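Local coordinates for protein dihydropteroate synthase (Mycobacterium smegmatis, PDB 6OMZ) that probably condenses para-aminobenzoate with 6-hydroxymethyl-7,8-dihydropterin diphosphate to make 7,8-dihydropteroate, a precursor of folate, at residues 96-101 against 117-122. The protein carries 1 engineered substitution. Sequence-based numbering, arbitrary orientation.
With PMM (pterin-6-yl-methyl-monophosphate), chain D; EDO (1,2-ethanediol), chain L.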
ATOM      1  N   GLY A  96     -15.467   8.069 -11.650  1.00 22.64           N
ATOM      2  CA  GLY A  96     -14.779   7.093 -12.479  1.00 25.20           C
ATOM      3  C   GLY A  96     -13.381   6.742 -12.022  1.00 23.67           C
ATOM      4  O   GLY A  96     -12.588   6.212 -12.815  1.00 24.37           O
ATOM      5  N   ILE A  97     -13.055   7.035 -10.779  1.00 20.10           N
ATOM      6  CA  ILE A  97     -11.726   6.778 -10.231  1.00 21.16           C
ATOM      7  C   ILE A  97     -11.631   5.327  -9.791  1.00 19.34           C
ATOM      8  O   ILE A  97     -12.581   4.773  -9.225  1.00 16.21           O
ATOM      9  CB  ILE A  97     -11.451   7.744  -9.065  1.00 17.25           C
ATOM     10  CG1 ILE A  97     -11.421   9.183  -9.596  1.00 19.76           C
ATOM     11  CG2 ILE A  97     -10.151   7.379  -8.324  1.00 17.58           C
ATOM     12  CD1 ILE A  97     -11.433  10.251  -8.536  1.00 20.32           C
ATOM     13  N   THR A  98     -10.479   4.699 -10.049  1.00 19.42           N
ATOM     14  CA  THR A  98     -10.215   3.356  -9.544  1.00 16.48           C
ATOM     15  C   THR A  98      -9.742   3.434  -8.101  1.00 14.99           C
ATOM     16  O   THR A  98      -8.768   4.133  -7.798  1.00 15.59           O
ATOM     17  CB  THR A  98      -9.146   2.660 -10.386  1.00 20.18           C
ATOM     18  OG1 THR A  98      -9.580   2.584 -11.748  1.00 19.32           O
ATOM     19  CG2 THR A  98      -8.882   1.262  -9.841  1.00 22.78           C
ATOM     20  N   ILE A  99     -10.401   2.685  -7.222  1.00 12.38           N
ATOM     21  CA  ILE A  99     -10.261   2.864  -5.782  1.00 18.22           C
ATOM     22  C   ILE A  99      -9.928   1.530  -5.138  1.00 17.20           C
ATOM     23  O   ILE A  99     -10.614   0.531  -5.383  1.00 17.22           O
ATOM     24  CB  ILE A  99     -11.549   3.434  -5.161  1.00 14.95           C
ATOM     25  CG1 ILE A  99     -11.824   4.837  -5.710  1.00 18.21           C
ATOM     26  CG2 ILE A  99     -11.447   3.452  -3.624  1.00 13.74           C
ATOM     27  CD1 ILE A  99     -13.243   5.269  -5.504  1.00 21.54           C
ATOM     28  N   SER A 100      -8.899   1.515  -4.298  1.00 15.48           N
ATOM     29  CA  SER A 100      -8.644   0.371  -3.435  1.00 15.31           C
ATOM     30  C   SER A 100      -9.028   0.729  -2.008  1.00 14.32           C
ATOM     31  O   SER A 100      -8.844   1.875  -1.577  1.00 14.67           O
ATOM     32  CB  SER A 100      -7.182  -0.074  -3.502  1.00 14.49           C
ATOM     33  OG  SER A 100      -6.302   0.965  -3.150  1.00 22.61           O
ATOM     34  N   ILE A 101      -9.582  -0.247  -1.286  1.00 11.27           N
ATOM     35  CA  ILE A 101      -9.900  -0.114   0.134  1.00 10.90           C
ATOM     36  C   ILE A 101      -8.779  -0.763   0.950  1.00 13.36           C
ATOM     37  O   ILE A 101      -8.505  -1.963   0.812  1.00 13.83           O
ATOM     38  CB  ILE A 101     -11.269  -0.733   0.474  1.00 10.49           C
ATOM     39  CG1 ILE A 101     -11.497  -0.768   2.004  1.00 10.28           C
ATOM     40  CG2 ILE A 101     -11.424  -2.144  -0.124  1.00 11.92           C
ATOM     41  CD1 ILE A 101     -11.687   0.641   2.638  1.00 11.61           C
ATOM     42  N   ALA A 117     -15.422   0.727  -4.489  1.00 19.70           N
ATOM     43  CA  ALA A 117     -14.034   0.305  -4.557  1.00 16.88           C
ATOM     44  C   ALA A 117     -13.915  -0.892  -5.492  1.00 24.61           C
ATOM     45  O   ALA A 117     -14.831  -1.709  -5.605  1.00 21.81           O
ATOM     46  CB  ALA A 117     -13.506  -0.066  -3.171  1.00 15.76           C
ATOM     47  N   HIS A 118     -12.781  -0.985  -6.177  1.00 14.82           N
ATOM     48  CA  HIS A 118     -12.554  -2.059  -7.140  1.00 14.44           C
ATOM     49  C   HIS A 118     -11.350  -2.932  -6.823  1.00 12.23           C
ATOM     50  O   HIS A 118     -11.069  -3.863  -7.586  1.00 20.09           O
ATOM     51  CB  HIS A 118     -12.392  -1.489  -8.556  1.00 17.71           C
ATOM     52  CG  HIS A 118     -13.687  -1.102  -9.200  1.00 30.85           C
ATOM     53  ND1 HIS A 118     -13.752  -0.281 -10.307  1.00 35.63           N
ATOM     54  CD2 HIS A 118     -14.967  -1.430  -8.899  1.00 35.52           C
ATOM     55  CE1 HIS A 118     -15.017  -0.115 -10.656  1.00 38.35           C
ATOM     56  NE2 HIS A 118     -15.774  -0.801  -9.817  1.00 37.95           N
ATOM     57  N   ILE A 119     -10.615  -2.640  -5.749  1.00 13.13           N
ATOM     58  CA  ILE A 119      -9.470  -3.425  -5.303  1.00 11.70           C
ATOM     59  C   ILE A 119      -9.524  -3.461  -3.779  1.00 12.23           C
ATOM     60  O   ILE A 119      -9.915  -2.480  -3.149  1.00 13.19           O
ATOM     61  CB  ILE A 119      -8.135  -2.783  -5.765  1.00 11.59           C
ATOM     62  CG1 ILE A 119      -8.037  -2.678  -7.292  1.00 14.92           C
ATOM     63  CG2 ILE A 119      -6.915  -3.522  -5.190  1.00 11.54           C
ATOM     64  CD1 ILE A 119      -6.902  -1.740  -7.700  1.00 16.83           C
ATOM     65  N   VAL A 120      -9.111  -4.577  -3.178  1.00  9.84           N
ATOM     66  CA  VAL A 120      -8.994  -4.691  -1.723  1.00 11.08           C
ATOM     67  C   VAL A 120      -7.515  -4.786  -1.372  1.00 12.14           C
ATOM     68  O   VAL A 120      -6.804  -5.646  -1.905  1.00 11.10           O
ATOM     69  CB  VAL A 120      -9.752  -5.913  -1.172  1.00 12.46           C
ATOM     70  CG1 VAL A 120      -9.521  -6.033   0.352  1.00 17.14           C
ATOM     71  CG2 VAL A 120     -11.231  -5.791  -1.474  1.00 11.37           C
ATOM     72  N   ASN A 121      -7.059  -3.906  -0.482  1.00 14.75           N
ATOM     73  CA  ASN A 121      -5.662  -3.830  -0.066  1.00 13.03           C
ATOM     74  C   ASN A 121      -5.572  -4.259   1.401  1.00 11.68           C
ATOM     75  O   ASN A 121      -5.929  -3.491   2.296  1.00 13.26           O
ATOM     76  CB  ASN A 121      -5.128  -2.408  -0.253  1.00  9.76           C
ATOM     77  CG  ASN A 121      -3.705  -2.261   0.240  1.00 18.34           C
ATOM     78  OD1 ASN A 121      -2.953  -3.232   0.255  1.00 14.99           O
ATOM     79  ND2 ASN A 121      -3.330  -1.047   0.652  1.00 13.57           N
ATOM     80  N   ASP A 122      -5.067  -5.470   1.647  1.00 12.62           N
ATOM     81  CA  ASP A 122      -5.112  -6.101   2.972  1.00 12.40           C
ATOM     82  C   ASP A 122      -3.703  -6.204   3.549  1.00 16.69           C
ATOM     83  O   ASP A 122      -2.931  -7.084   3.157  1.00 10.75           O
ATOM     84  CB  ASP A 122      -5.763  -7.470   2.836  1.00 12.33           C
ATOM     85  CG  ASP A 122      -5.967  -8.183   4.163  1.00 14.88           C
ATOM     86  OD1 ASP A 122      -5.536  -7.693   5.238  1.00 12.25           O
ATOM     87  OD2 ASP A 122      -6.584  -9.263   4.106  1.00 19.82           O
TER
HETATM   88  N5  PMM D 303       1.657   0.715   4.309  1.00 14.18           N
HETATM   89  C6  PMM D 303       0.698   1.228   5.102  1.00 14.78           C
HETATM   90  C7  PMM D 303      -0.639   0.973   4.849  1.00 15.40           C
HETATM   91  N8  PMM D 303      -1.086   0.199   3.853  1.00 13.64           N
HETATM   92  N1  PMM D 303      -0.594  -1.163   2.108  1.00 12.58           N
HETATM   93  C2  PMM D 303       0.298  -1.765   1.326  1.00 13.20           C
HETATM   94  N2  PMM D 303      -0.116  -2.625   0.390  1.00 13.00           N
HETATM   95  N3  PMM D 303       1.646  -1.574   1.445  1.00 12.60           N
HETATM   96  C4  PMM D 303       2.248  -0.758   2.380  1.00 12.74           C
HETATM   97  O4  PMM D 303       3.467  -0.621   2.407  1.00 13.87           O
HETATM   98  C4A PMM D 303       1.298  -0.083   3.289  1.00 13.31           C
HETATM   99  C8A PMM D 303      -0.117  -0.326   3.092  1.00 10.53           C
HETATM  100  C9  PMM D 303       1.153   1.980   6.318  1.00 16.08           C
HETATM  101  O10 PMM D 303       1.761   3.236   5.917  1.00 23.78           O
HETATM  102  PA  PMM D 303       1.035   4.690   5.780  1.00 19.05           P
HETATM  103  O1P PMM D 303       2.095   5.605   5.284  1.00 21.55           O
HETATM  104  O2P PMM D 303      -0.126   4.577   4.791  1.00 16.53           O
HETATM  105  O3P PMM D 303       0.497   5.091   7.148  1.00 20.79           O
HETATM  106  C1  EDO L 311      -7.911   7.416 -11.370  1.00 32.19           C
HETATM  107  O1  EDO L 311      -8.348   6.059 -11.232  1.00 22.85           O
HETATM  108  C2  EDO L 311      -7.615   7.676 -12.842  1.00 37.26           C
HETATM  109  O2  EDO L 311      -8.739   7.230 -13.605  1.00 46.16           O
HETATM  110  O   HOH W   1     -11.599   0.410 -12.106  1.00 50.51           O
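Ile99 O is gripped by two successive amides: His118 N lies in the carbonyl plane at 2.8 Å, while the bond from Ile119 N is longer (3.2 Å) and more bent. Parallel pairing then continues through Ile101, whose N donates to Ile119 O and whose O accepts from Asn121 N at 2.7 Å. Between these bonds Ser100 and Ile119 lie side by side, CB to CB 3.7 Å, on one face of the sheet. On the other face Ile101 CG2 sits in the cramped place between its own N and carbonyl carbon, where it meets Val120 CG2 at 3.9 Å and Ala117 CB. Towards the N-terminal end of the pair, a water in the plane of the His118 ring bridges ND1 and Thr98 OG1. With CG anti to the backbone N (chi1 177°), the Asn121 side chain carries its amide out to the pterin of the bound pterin-6-yl-methyl-monophosphate: OD1 accepts from N2 at 2.9 Å, nearly straight, and ND2 donates to N1 at 3.1 Å. Asp63, on the adjacent strand 61-65, hydrogen-bonds Ser100 OG and, weakly, Asn121 ND2, linking the pair to the pocket residue. Strands 98-102 and 119-122 are neighbours in the TIM barrel of the pterin-binding enzymes, joined through helix 106-114 as a beta-alpha-beta unit; strands 61-65 and 143-146 flank the pair, Ile99 and Ile101 pack on helix 78-93, and Val120 on helix 132-139.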